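Local atomic coordinates of plantazolicin methyltransferase BamL (PDB entry 5DM0), a protein that binds S-adenosyl-L-homocysteine beside a desmethylplantazolicin analogue, consistent with an N-methyltransferase that converts desmethylplantazolicin to the antibiotic plantazolicin. Residues N115-M120 against I143-T148; I129-L134 against C158-D163; E197-L202 against F214-S219. All coordinates share one frame; numbering follows the deposited sequence.

Interaction 1: residues N115-M120 against I143-T148; sequences NAENIM and IAIVNT. With SAH (S-adenosyl-L-homocysteine), chain D.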
loop_
_atom_site.group_PDB
_atom_site.type_symbol
_atom_site.label_atom_id
_atom_site.label_comp_id
_atom_site.label_asym_id
_atom_site.label_seq_id
_atom_site.Cartn_x
_atom_site.Cartn_y
_atom_site.Cartn_z
ATOM N N ASN A 115 14.210 4.408 -6.670
ATOM C CA ASN A 115 13.367 3.246 -6.976
ATOM C C ASN A 115 13.380 2.294 -5.781
ATOM O O ASN A 115 14.447 1.989 -5.240
ATOM C CB ASN A 115 13.924 2.510 -8.201
ATOM C CG ASN A 115 12.915 1.575 -8.845
ATOM O OD1 ASN A 115 12.181 0.837 -8.169
ATOM N ND2 ASN A 115 12.880 1.596 -10.174
ATOM N N ALA A 116 12.202 1.824 -5.370
ATOM C CA ALA A 116 12.116 0.882 -4.254
ATOM C C ALA A 116 12.843 -0.433 -4.540
ATOM O O ALA A 116 13.236 -1.139 -3.605
ATOM C CB ALA A 116 10.656 0.629 -3.871
ATOM N N GLU A 117 13.009 -0.763 -5.826
ATOM C CA GLU A 117 13.842 -1.889 -6.267
ATOM C C GLU A 117 15.213 -1.854 -5.594
ATOM O O GLU A 117 15.802 -2.901 -5.332
ATOM C CB GLU A 117 14.086 -1.834 -7.783
ATOM C CG GLU A 117 13.020 -2.423 -8.692
ATOM C CD GLU A 117 13.414 -2.353 -10.169
ATOM O OE1 GLU A 117 14.621 -2.211 -10.482
ATOM O OE2 GLU A 117 12.522 -2.433 -11.040
ATOM N N ASN A 118 15.708 -0.644 -5.337
ATOM C CA ASN A 118 17.052 -0.424 -4.783
ATOM C C ASN A 118 17.116 -0.348 -3.261
ATOM O O ASN A 118 18.131 0.074 -2.714
ATOM C CB ASN A 118 17.659 0.872 -5.343
ATOM C CG ASN A 118 17.660 0.917 -6.849
ATOM O OD1 ASN A 118 17.862 -0.098 -7.508
ATOM N ND2 ASN A 118 17.427 2.099 -7.407
ATOM N N ILE A 119 16.050 -0.761 -2.575
ATOM C CA ILE A 119 15.965 -0.594 -1.118
ATOM C C ILE A 119 17.202 -1.118 -0.356
ATOM O O ILE A 119 17.620 -0.515 0.639
ATOM C CB ILE A 119 14.647 -1.210 -0.556
ATOM C CG1 ILE A 119 14.442 -0.920 0.941
ATOM C CG2 ILE A 119 14.587 -2.707 -0.827
ATOM C CD1 ILE A 119 14.259 0.548 1.259
ATOM N N MET A 120 17.776 -2.232 -0.810
ATOM C CA MET A 120 18.898 -2.854 -0.084
ATOM C C MET A 120 20.165 -2.015 -0.080
ATOM O O MET A 120 21.046 -2.210 0.755
ATOM C CB MET A 120 19.201 -4.262 -0.590
ATOM C CG MET A 120 18.009 -5.197 -0.523
ATOM S SD MET A 120 17.417 -5.444 1.156
ATOM C CE MET A 120 16.795 -3.839 1.625
ATOM N N ILE A 143 6.988 -8.444 -8.943
ATOM C CA ILE A 143 7.383 -9.703 -8.309
ATOM C C ILE A 143 8.788 -9.553 -7.726
ATOM O O ILE A 143 9.022 -9.900 -6.564
ATOM C CB ILE A 143 7.325 -10.909 -9.271
ATOM C CG1 ILE A 143 5.885 -11.140 -9.763
ATOM C CG2 ILE A 143 7.881 -12.156 -8.586
ATOM C CD1 ILE A 143 5.736 -12.270 -10.766
ATOM N N ALA A 144 9.708 -9.017 -8.526
ATOM C CA ALA A 144 11.078 -8.784 -8.067
ATOM C C ALA A 144 11.132 -7.913 -6.799
ATOM O O ALA A 144 11.842 -8.263 -5.856
ATOM C CB ALA A 144 11.940 -8.195 -9.176
ATOM N N ILE A 145 10.383 -6.803 -6.767
ATOM C CA ILE A 145 10.377 -5.921 -5.586
ATOM C C ILE A 145 9.841 -6.675 -4.356
ATOM O O ILE A 145 10.406 -6.586 -3.259
ATOM C CB ILE A 145 9.605 -4.591 -5.822
ATOM C CG1 ILE A 145 10.334 -3.726 -6.856
ATOM C CG2 ILE A 145 9.481 -3.784 -4.528
ATOM C CD1 ILE A 145 9.613 -2.446 -7.234
ATOM N N VAL A 146 8.772 -7.444 -4.538
ATOM C CA VAL A 146 8.223 -8.206 -3.413
ATOM C C VAL A 146 9.215 -9.244 -2.893
ATOM O O VAL A 146 9.384 -9.385 -1.683
ATOM C CB VAL A 146 6.874 -8.865 -3.757
ATOM C CG1 VAL A 146 6.473 -9.856 -2.678
ATOM C CG2 VAL A 146 5.806 -7.794 -3.879
ATOM N N ASN A 147 9.869 -9.965 -3.803
ATOM C CA ASN A 147 10.901 -10.928 -3.408
ATOM C C ASN A 147 11.988 -10.241 -2.588
ATOM O O ASN A 147 12.406 -10.744 -1.546
ATOM C CB ASN A 147 11.510 -11.633 -4.632
ATOM C CG ASN A 147 10.565 -12.652 -5.265
ATOM O OD1 ASN A 147 9.697 -13.219 -4.600
ATOM N ND2 ASN A 147 10.740 -12.892 -6.557
ATOM N N THR A 148 12.420 -9.068 -3.046
ATOM C CA THR A 148 13.419 -8.299 -2.309
ATOM C C THR A 148 12.925 -7.933 -0.915
ATOM O O THR A 148 13.636 -8.127 0.066
ATOM C CB THR A 148 13.828 -7.039 -3.083
ATOM O OG1 THR A 148 14.440 -7.436 -4.314
ATOM C CG2 THR A 148 14.815 -6.203 -2.281
HETATM N N SAH D . 1.821 5.506 -0.666
HETATM C CA SAH D . 1.179 6.697 -1.298
HETATM C CB SAH D . 1.093 6.501 -2.810
HETATM C CG SAH D . 1.274 7.853 -3.490
HETATM S SD SAH D . 1.025 7.783 -5.234
HETATM C C SAH D . -0.199 6.863 -0.713
HETATM O O SAH D . -1.056 7.578 -1.239
HETATM O OXT SAH D . -0.497 6.289 0.332
HETATM C "C5'" SAH D . 2.228 6.595 -5.770
HETATM C "C4'" SAH D . 3.652 6.936 -5.312
HETATM O "O4'" SAH D . 4.525 5.873 -5.703
HETATM C "C3'" SAH D . 4.218 8.198 -5.964
HETATM O "O3'" SAH D . 4.662 9.096 -4.941
HETATM C "C2'" SAH D . 5.384 7.724 -6.818
HETATM O "O2'" SAH D . 6.473 8.658 -6.869
HETATM C "C1'" SAH D . 5.779 6.442 -6.108
HETATM N N9 SAH D . 6.498 5.451 -6.931
HETATM C C8 SAH D . 6.174 5.019 -8.166
HETATM N N7 SAH D . 7.054 4.078 -8.589
HETATM C C5 SAH D . 7.957 3.909 -7.604
HETATM C C6 SAH D . 9.154 3.070 -7.383
HETATM N N6 SAH D . 9.587 2.200 -8.333
HETATM N N1 SAH D . 9.800 3.211 -6.199
HETATM C C2 SAH D . 9.400 4.071 -5.238
HETATM N N3 SAH D . 8.309 4.860 -5.366
HETATM C C4 SAH D . 7.578 4.812 -6.511
HETATM O O HOH W 1 14.247 -5.301 -5.941
#

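Interaction 2: residues I129-L134 against C158-D163; sequences IIFIHL and CIYIVD. With 5D8 (ethyl 2-(2-{2-[(1S)-1-amino-4-carbamimidamidobutyl]-1,3-thiazol-4-yl}-5-methyl-1,3-oxazol-4-yl)-1,3-thiazole-4-carboxylate), chain E; SAH (S-adenosyl-L-homocysteine), chain D.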
loop_
_atom_site.group_PDB
_atom_site.type_symbol
_atom_site.label_atom_id
_atom_site.label_comp_id
_atom_site.label_asym_id
_atom_site.label_seq_id
_atom_site.Cartn_x
_atom_site.Cartn_y
_atom_site.Cartn_z
ATOM N N ILE A 129 7.156 -3.989 9.766
ATOM C CA ILE A 129 6.061 -3.744 8.835
ATOM C C ILE A 129 6.593 -3.060 7.581
ATOM O O ILE A 129 7.335 -2.074 7.654
ATOM C CB ILE A 129 4.937 -2.890 9.464
ATOM C CG1 ILE A 129 4.299 -3.634 10.647
ATOM C CG2 ILE A 129 3.873 -2.530 8.419
ATOM C CD1 ILE A 129 3.339 -2.796 11.461
ATOM N N ILE A 130 6.227 -3.617 6.436
ATOM C CA ILE A 130 6.507 -2.984 5.165
ATOM C C ILE A 130 5.165 -2.690 4.502
ATOM O O ILE A 130 4.380 -3.604 4.233
ATOM C CB ILE A 130 7.400 -3.861 4.267
ATOM C CG1 ILE A 130 8.712 -4.197 4.996
ATOM C CG2 ILE A 130 7.698 -3.129 2.956
ATOM C CD1 ILE A 130 9.573 -5.228 4.296
ATOM N N PHE A 131 4.918 -1.404 4.263
ATOM C CA PHE A 131 3.632 -0.898 3.794
ATOM C C PHE A 131 3.751 -0.456 2.339
ATOM O O PHE A 131 4.617 0.349 1.992
ATOM C CB PHE A 131 3.241 0.277 4.693
ATOM C CG PHE A 131 1.824 0.782 4.525
ATOM C CD1 PHE A 131 0.739 -0.087 4.377
ATOM C CD2 PHE A 131 1.578 2.152 4.607
ATOM C CE1 PHE A 131 -0.556 0.421 4.271
ATOM C CE2 PHE A 131 0.288 2.663 4.524
ATOM C CZ PHE A 131 -0.778 1.790 4.352
ATOM N N ILE A 132 2.897 -1.006 1.480
ATOM C CA ILE A 132 2.914 -0.656 0.058
ATOM C C ILE A 132 1.501 -0.192 -0.271
ATOM O O ILE A 132 0.652 -1.007 -0.653
ATOM C CB ILE A 132 3.323 -1.855 -0.849
ATOM C CG1 ILE A 132 4.611 -2.529 -0.339
ATOM C CG2 ILE A 132 3.514 -1.397 -2.299
ATOM C CD1 ILE A 132 5.058 -3.720 -1.179
ATOM N N HIS A 133 1.256 1.103 -0.091
ATOM C CA HIS A 133 -0.104 1.663 -0.171
ATOM C C HIS A 133 -0.333 2.416 -1.484
ATOM O O HIS A 133 0.346 3.410 -1.773
ATOM C CB HIS A 133 -0.315 2.587 1.040
ATOM C CG HIS A 133 -1.727 3.036 1.255
ATOM N ND1 HIS A 133 -2.729 2.180 1.659
ATOM C CD2 HIS A 133 -2.288 4.268 1.198
ATOM C CE1 HIS A 133 -3.855 2.857 1.801
ATOM N NE2 HIS A 133 -3.612 4.129 1.540
ATOM N N LEU A 134 -1.289 1.918 -2.278
ATOM C CA LEU A 134 -1.742 2.558 -3.513
ATOM C C LEU A 134 -0.621 2.874 -4.508
ATOM O O LEU A 134 -0.630 3.945 -5.131
ATOM C CB LEU A 134 -2.571 3.815 -3.200
ATOM C CG LEU A 134 -3.647 3.648 -2.124
ATOM C CD1 LEU A 134 -4.321 4.978 -1.781
ATOM C CD2 LEU A 134 -4.679 2.614 -2.568
ATOM N N CYS A 158 5.078 -8.255 8.641
ATOM C CA CYS A 158 4.205 -8.382 7.487
ATOM C C CYS A 158 4.485 -7.308 6.465
ATOM O O CYS A 158 4.890 -6.198 6.815
ATOM C CB CYS A 158 2.719 -8.346 7.894
ATOM S SG CYS A 158 2.171 -6.848 8.744
ATOM N N ILE A 159 4.283 -7.668 5.201
ATOM C CA ILE A 159 4.101 -6.701 4.130
ATOM C C ILE A 159 2.587 -6.541 3.968
ATOM O O ILE A 159 1.860 -7.550 3.882
ATOM C CB ILE A 159 4.704 -7.190 2.788
ATOM C CG1 ILE A 159 6.196 -7.518 2.949
ATOM C CG2 ILE A 159 4.531 -6.118 1.716
ATOM C CD1 ILE A 159 6.817 -8.216 1.748
ATOM N N TYR A 160 2.109 -5.297 3.955
ATOM C CA TYR A 160 0.696 -5.012 3.705
ATOM C C TYR A 160 0.592 -4.177 2.439
ATOM O O TYR A 160 1.169 -3.083 2.356
ATOM C CB TYR A 160 0.052 -4.286 4.897
ATOM C CG TYR A 160 -1.432 -3.993 4.736
ATOM C CD1 TYR A 160 -2.288 -4.891 4.072
ATOM C CD2 TYR A 160 -1.985 -2.830 5.263
ATOM C CE1 TYR A 160 -3.649 -4.616 3.933
ATOM C CE2 TYR A 160 -3.341 -2.552 5.135
ATOM C CZ TYR A 160 -4.167 -3.451 4.479
ATOM O OH TYR A 160 -5.504 -3.153 4.349
ATOM N N ILE A 161 -0.113 -4.723 1.448
ATOM C CA ILE A 161 -0.261 -4.101 0.131
ATOM C C ILE A 161 -1.732 -3.761 -0.055
ATOM O O ILE A 161 -2.589 -4.639 0.079
ATOM C CB ILE A 161 0.147 -5.066 -1.009
ATOM C CG1 ILE A 161 1.604 -5.528 -0.839
ATOM C CG2 ILE A 161 -0.104 -4.420 -2.382
ATOM C CD1 ILE A 161 2.037 -6.634 -1.773
ATOM N N VAL A 162 -2.014 -2.489 -0.344
ATOM C CA VAL A 162 -3.368 -2.053 -0.717
ATOM C C VAL A 162 -3.272 -1.400 -2.092
ATOM O O VAL A 162 -2.441 -0.516 -2.296
ATOM C CB VAL A 162 -3.947 -1.027 0.285
ATOM C CG1 VAL A 162 -5.379 -0.644 -0.100
ATOM C CG2 VAL A 162 -3.905 -1.566 1.706
ATOM N N ASP A 163 -4.102 -1.826 -3.041
ATOM C CA ASP A 163 -4.032 -1.247 -4.385
ATOM C C ASP A 163 -5.362 -1.389 -5.127
ATOM O O ASP A 163 -6.267 -2.096 -4.685
ATOM C CB ASP A 163 -2.892 -1.888 -5.195
ATOM C CG ASP A 163 -2.333 -0.959 -6.265
ATOM O OD1 ASP A 163 -2.533 0.268 -6.153
ATOM O OD2 ASP A 163 -1.717 -1.461 -7.241
HETATM C C1 5D8 E . -6.499 6.184 -7.807
HETATM C C2 5D8 E . -6.157 5.843 -6.498
HETATM C C3 5D8 E . -8.982 5.401 -4.480
HETATM C C4 5D8 E . -4.044 6.321 -7.024
HETATM C C5 5D8 E . -7.954 4.888 -3.564
HETATM C C6 5D8 E . -7.163 5.496 -5.470
HETATM C C8 5D8 E . -10.391 5.605 -4.122
HETATM C C11 5D8 E . -12.708 6.410 -3.921
HETATM C C12 5D8 E . -12.239 5.604 -2.881
HETATM O O14 5D8 E . -14.304 5.344 -1.816
HETATM C C13 5D8 E . -13.088 5.248 -1.728
HETATM O O15 5D8 E . -12.442 4.834 -0.489
HETATM N N2 5D8 E . -10.939 5.185 -2.981
HETATM S S1 5D8 E . -11.423 6.611 -5.054
HETATM N N1 5D8 E . -8.463 5.845 -5.627
HETATM O O9 5D8 E . -6.776 4.961 -4.258
HETATM C C7 5D8 E . -7.932 4.283 -2.184
HETATM S S5 5D8 E . -4.958 6.592 -8.486
HETATM N N3 5D8 E . -4.876 5.939 -6.038
HETATM C CA 5D8 E . -2.576 6.537 -7.010
HETATM N N 5D8 E . -2.085 6.351 -5.645
HETATM C CB 5D8 E . -1.841 5.605 -7.974
HETATM C CG 5D8 E . -2.258 4.141 -7.881
HETATM C CD 5D8 E . -1.110 3.276 -8.401
HETATM N NE 5D8 E . -1.613 1.900 -8.520
HETATM C CZ 5D8 E . -2.156 1.359 -9.541
HETATM N NH1 5D8 E . -2.540 0.149 -9.487
HETATM N NH2 5D8 E . -2.336 2.019 -10.617
HETATM C C9 5D8 E . -13.219 4.481 0.658
HETATM C C10 5D8 E . -12.784 5.326 1.842
HETATM N N SAH D . 1.821 5.506 -0.666
HETATM C CA SAH D . 1.179 6.697 -1.298
HETATM C CB SAH D . 1.093 6.501 -2.810
HETATM C CG SAH D . 1.274 7.853 -3.490
HETATM S SD SAH D . 1.025 7.783 -5.234
HETATM C C SAH D . -0.199 6.863 -0.713
HETATM O O SAH D . -1.056 7.578 -1.239
HETATM O OXT SAH D . -0.497 6.289 0.332
HETATM C "C5'" SAH D . 2.228 6.595 -5.770
HETATM C "C4'" SAH D . 3.652 6.936 -5.312
HETATM O "O4'" SAH D . 4.525 5.873 -5.703
HETATM C "C3'" SAH D . 4.218 8.198 -5.964
HETATM O "O3'" SAH D . 4.662 9.096 -4.941
HETATM C "C2'" SAH D . 5.384 7.724 -6.818
HETATM O "O2'" SAH D . 6.473 8.658 -6.869
HETATM C "C1'" SAH D . 5.779 6.442 -6.108
HETATM N N9 SAH D . 6.498 5.451 -6.931
HETATM C C8 SAH D . 6.174 5.019 -8.166
HETATM N N7 SAH D . 7.054 4.078 -8.589
HETATM C C5 SAH D . 7.957 3.909 -7.604
HETATM C C6 SAH D . 9.154 3.070 -7.383
HETATM N N6 SAH D . 9.587 2.200 -8.333
HETATM N N1 SAH D . 9.800 3.211 -6.199
HETATM C C2 SAH D . 9.400 4.071 -5.238
HETATM N N3 SAH D . 8.309 4.860 -5.366
HETATM C C4 SAH D . 7.578 4.812 -6.511
HETATM O O HOH W 2 0.067 -0.781 -3.431
#

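Interaction 3: residues E197-L202 against F214-S219; sequences EFKQLL and FHVGNS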
loop_
_atom_site.group_PDB
_atom_site.type_symbol
_atom_site.label_atom_id
_atom_site.label_comp_id
_atom_site.label_asym_id
_atom_site.label_seq_id
_atom_site.Cartn_x
_atom_site.Cartn_y
_atom_site.Cartn_z
ATOM N N GLU A 197 -5.305 -12.372 -10.281
ATOM C CA GLU A 197 -3.861 -12.260 -10.518
ATOM C C GLU A 197 -3.086 -12.055 -9.216
ATOM O O GLU A 197 -2.021 -12.650 -9.003
ATOM C CB GLU A 197 -3.571 -11.101 -11.471
ATOM C CG GLU A 197 -4.103 -11.342 -12.871
ATOM C CD GLU A 197 -4.119 -10.095 -13.747
ATOM O OE1 GLU A 197 -3.887 -8.973 -13.239
ATOM O OE2 GLU A 197 -4.359 -10.249 -14.967
ATOM N N PHE A 198 -3.639 -11.212 -8.352
ATOM C CA PHE A 198 -2.970 -10.804 -7.125
ATOM C C PHE A 198 -2.794 -12.005 -6.198
ATOM O O PHE A 198 -1.728 -12.196 -5.601
ATOM C CB PHE A 198 -3.775 -9.675 -6.474
ATOM C CG PHE A 198 -3.082 -8.996 -5.320
ATOM C CD1 PHE A 198 -1.730 -8.657 -5.377
ATOM C CD2 PHE A 198 -3.808 -8.650 -4.189
ATOM C CE1 PHE A 198 -1.112 -8.024 -4.302
ATOM C CE2 PHE A 198 -3.202 -8.005 -3.121
ATOM C CZ PHE A 198 -1.854 -7.692 -3.177
ATOM N N LYS A 199 -3.833 -12.831 -6.115
ATOM C CA LYS A 199 -3.774 -14.071 -5.343
ATOM C C LYS A 199 -2.666 -14.997 -5.850
ATOM O O LYS A 199 -1.908 -15.564 -5.066
ATOM C CB LYS A 199 -5.121 -14.788 -5.404
ATOM C CG LYS A 199 -5.202 -16.022 -4.524
ATOM C CD LYS A 199 -6.437 -16.845 -4.851
ATOM C CE LYS A 199 -7.713 -16.184 -4.351
ATOM N NZ LYS A 199 -8.905 -17.040 -4.649
ATOM N N GLN A 200 -2.588 -15.158 -7.169
ATOM C CA GLN A 200 -1.548 -15.993 -7.774
ATOM C C GLN A 200 -0.177 -15.429 -7.436
ATOM O O GLN A 200 0.754 -16.176 -7.130
ATOM C CB GLN A 200 -1.675 -16.000 -9.289
ATOM C CG GLN A 200 -2.884 -16.710 -9.847
ATOM C CD GLN A 200 -2.951 -16.544 -11.347
ATOM O OE1 GLN A 200 -2.080 -17.034 -12.081
ATOM N NE2 GLN A 200 -3.973 -15.838 -11.814
ATOM N N LEU A 201 -0.051 -14.104 -7.507
ATOM C CA LEU A 201 1.220 -13.466 -7.210
ATOM C C LEU A 201 1.631 -13.737 -5.768
ATOM O O LEU A 201 2.770 -14.118 -5.502
ATOM C CB LEU A 201 1.169 -11.962 -7.493
ATOM C CG LEU A 201 2.502 -11.202 -7.480
ATOM C CD1 LEU A 201 2.415 -10.024 -8.430
ATOM C CD2 LEU A 201 2.901 -10.745 -6.085
ATOM N N LEU A 202 0.707 -13.550 -4.832
ATOM C CA LEU A 202 1.041 -13.754 -3.426
ATOM C C LEU A 202 1.389 -15.213 -3.134
ATOM O O LEU A 202 2.293 -15.497 -2.348
ATOM C CB LEU A 202 -0.097 -13.282 -2.530
ATOM C CG LEU A 202 -0.361 -11.783 -2.563
ATOM C CD1 LEU A 202 -1.693 -11.475 -1.896
ATOM C CD2 LEU A 202 0.776 -11.020 -1.903
ATOM N N PHE A 214 0.351 -15.979 3.315
ATOM C CA PHE A 214 -0.347 -14.814 2.767
ATOM C C PHE A 214 -1.849 -14.819 3.032
ATOM O O PHE A 214 -2.437 -15.848 3.386
ATOM C CB PHE A 214 -0.053 -14.619 1.261
ATOM C CG PHE A 214 -0.896 -15.476 0.350
ATOM C CD1 PHE A 214 -0.484 -16.761 0.011
ATOM C CD2 PHE A 214 -2.104 -15.003 -0.164
ATOM C CE1 PHE A 214 -1.256 -17.560 -0.830
ATOM C CE2 PHE A 214 -2.879 -15.793 -1.008
ATOM C CZ PHE A 214 -2.452 -17.074 -1.343
ATOM N N HIS A 215 -2.448 -13.641 2.867
ATOM C CA HIS A 215 -3.904 -13.478 2.869
ATOM C C HIS A 215 -4.252 -12.441 1.826
ATOM O O HIS A 215 -3.564 -11.420 1.698
ATOM C CB HIS A 215 -4.430 -13.022 4.236
ATOM C CG HIS A 215 -5.930 -12.970 4.312
ATOM N ND1 HIS A 215 -6.691 -14.041 4.734
ATOM C CD2 HIS A 215 -6.807 -11.992 3.985
ATOM C CE1 HIS A 215 -7.973 -13.720 4.672
ATOM N NE2 HIS A 215 -8.070 -12.483 4.218
ATOM N N VAL A 216 -5.332 -12.694 1.094
ATOM C CA VAL A 216 -5.804 -11.739 0.106
ATOM C C VAL A 216 -7.314 -11.558 0.245
ATOM O O VAL A 216 -8.017 -12.480 0.668
ATOM C CB VAL A 216 -5.394 -12.164 -1.325
ATOM C CG1 VAL A 216 -6.209 -13.357 -1.830
ATOM C CG2 VAL A 216 -5.466 -10.990 -2.273
ATOM N N GLY A 217 -7.798 -10.362 -0.072
ATOM C CA GLY A 217 -9.228 -10.099 -0.023
ATOM C C GLY A 217 -9.540 -8.701 -0.474
ATOM O O GLY A 217 -8.654 -7.848 -0.549
ATOM N N ASN A 218 -10.804 -8.463 -0.791
ATOM C CA ASN A 218 -11.213 -7.138 -1.222
ATOM C C ASN A 218 -12.213 -6.479 -0.277
ATOM O O ASN A 218 -12.709 -5.387 -0.557
ATOM C CB ASN A 218 -11.723 -7.158 -2.669
ATOM C CG ASN A 218 -12.948 -8.038 -2.855
ATOM O OD1 ASN A 218 -13.546 -8.534 -1.891
ATOM N ND2 ASN A 218 -13.339 -8.218 -4.105
ATOM N N SER A 219 -12.502 -7.128 0.844
ATOM C CA SER A 219 -13.367 -6.506 1.844
ATOM C C SER A 219 -12.712 -5.243 2.398
ATOM O O SER A 219 -11.475 -5.097 2.397
ATOM C CB SER A 219 -13.736 -7.477 2.960
ATOM O OG SER A 219 -12.683 -7.612 3.885
#

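Interaction 1: residues N115-M120 against I143-T148
Glu117 and Ile145 meet through carbon: CG of Glu117 lies 3.5 Å from CG1 of Ile145, the two side chains crossing at about a right angle. The contact packs the adenine-binding loop of a Rossmann-like methyltransferase, which follows strand 110-113, against helix 142-151. Ile145 presents its longer branch, since CG1 is anti to its carbonyl carbon (chi1 -67°) and CD1 continues outward to the same Glu117 methylene. Further along, CG2 of Thr148 rests against two residues that approach it from the same side, 3.8 Å from CG2 of Ile119 and also touching CG of Met120; each side chain runs past the threonine's, pointing the opposite way.

Polar linkage is indirect. A water donates to Glu117 O and lies 2.7 Å from Thr148 OG1, so this water bridges loop and helix. The carboxylate of Glu117 is engaged beyond the two segments, its OE2 hydrogen-bonded to Asn141 just ahead of the helix.

One layer out, the loop reads the edge of the adenine: SAH N6 donates to Asn115 OD1 at 2.9 Å, while Ala116 N donates to SAH N1. The oxygen that accepts from N6 is also held in an Asx turn. In it Glu117 N reaches Asn115 OD1 at 3.0 Å, with an N-H...O angle of 162° and the donor tilted 34° from the carbonyl plane, so two donors share that one oxygen.

Interaction 2: residues I129-L134 against C158-D163
Phe131 and Tyr160 stand side by side on one face of a parallel strand pair, pointing the same way, with Phe131 CE1 3.7 Å from Tyr160 CD2. Both have CG anti to the backbone N (chi1 -170° and -178°), which leans both rings toward the C-terminal end of the strands, and each is backed by the residue two further on: CB of His133 over a face of Phe131, CG2 of Val162 over a face of Tyr160. On the other face Ile132 lies alongside Ile161, and its CD1 reaches 3.8 Å from CG2 of Ile159.

The strand axes diverge by only 10°. Five N-H...O bonds alternate across them, from Ile130 N to Cys158 O through to Leu134 N to Val162 O at 2.7 Å. A water donates to both Ile132 O and Val162 O near the C-terminal end.

There the ligands bind, as in Rossmann-like methyltransferases. The homocysteine amine donates to His133 O, and the substrate analogue's amine to Leu134 O at 2.9 Å. The analogue's guanidinium pairs with Asp163, NE to OD1 at 3.0 Å and NH1 to OD2 at 2.9 Å; Gly137 N also binds OD2.

The pair forms the centre of the sheet: strand 65-69 flanks 129-134, strand 260-268 flanks 158-163, and helix 41-59 packs on the face bearing Ile129 and His133.

Interaction 3: residues E197-L202 against F214-S219
Helix 195-206 packs here on strand 212-217, the edge strand at one end of the mixed sheet of this Rossmann-like methyltransferase. The short axes run antiparallel at 176° and 8.8 Å apart, so the helix leads into a connection that turns back as the strand. Val216 and Phe214, two residues apart and hence on the same face, supply the strand's side of the contact.

Val216 reaches three helix residues with its branches. CG2, anti to the backbone N, meets CD2 of Phe198 at 3.4 Å, the two side chains sliding past each other in opposite directions. CG1 sits between the backbone N and the carbonyl carbon (chi1 73°) and reaches the other way, to the aliphatic part of Lys199, whose CG is 3.9 Å off; these two side chains cross at about a right angle. The lysine chain then bends at chi3, its end leading away from the strand. CD1 of Leu202 rests 3.8 Å from the Val216 CB. That same methyl lies above the centre of the Phe198 ring, so phenylalanine, leucine and valine form a continuous apolar cluster.

This packing reaches into the sheet: Phe198 touches Leu261 and Leu202 touches Ile265, both on strand 260-268, which also pairs with 212-217 through backbone bonds. Glu197, on another side of the helix, forms a salt bridge with Arg166.

Two residues before Val216, Phe214 lays its ring against the helix backbone near Leu202, its CZ approaching Lys199 O. This is a CH-pi contact: Leu202 CB sits over the face, 4.0 Å from the Phe214 ring centroid and 28° off the normal, with Phe214 CD2 its nearest ring atom.

In the fold
From the N terminus, loop 115-120 comes first, then strand segment 129-134, helix segment 143-148 and strand segment 158-163. Interactions 1 and 2 therefore cross: each closes a loop of just over twenty residues, and their segments alternate. Their centres are 13 Å apart without touching, yet both reach SAH, from its adenine and its amino-acid end. Interaction 3 follows in series and closes a shorter loop, from helix 195-206 to strand 212-217. It touches both others by packing: Phe198 CZ lies 3.8 Å from Ile161 CG2, and Leu201 CD1 3.9 Å from Ile143 CG1. Helix 195-206 thus joins helix 142-151, strand 157-164 and the edge strand 212-217.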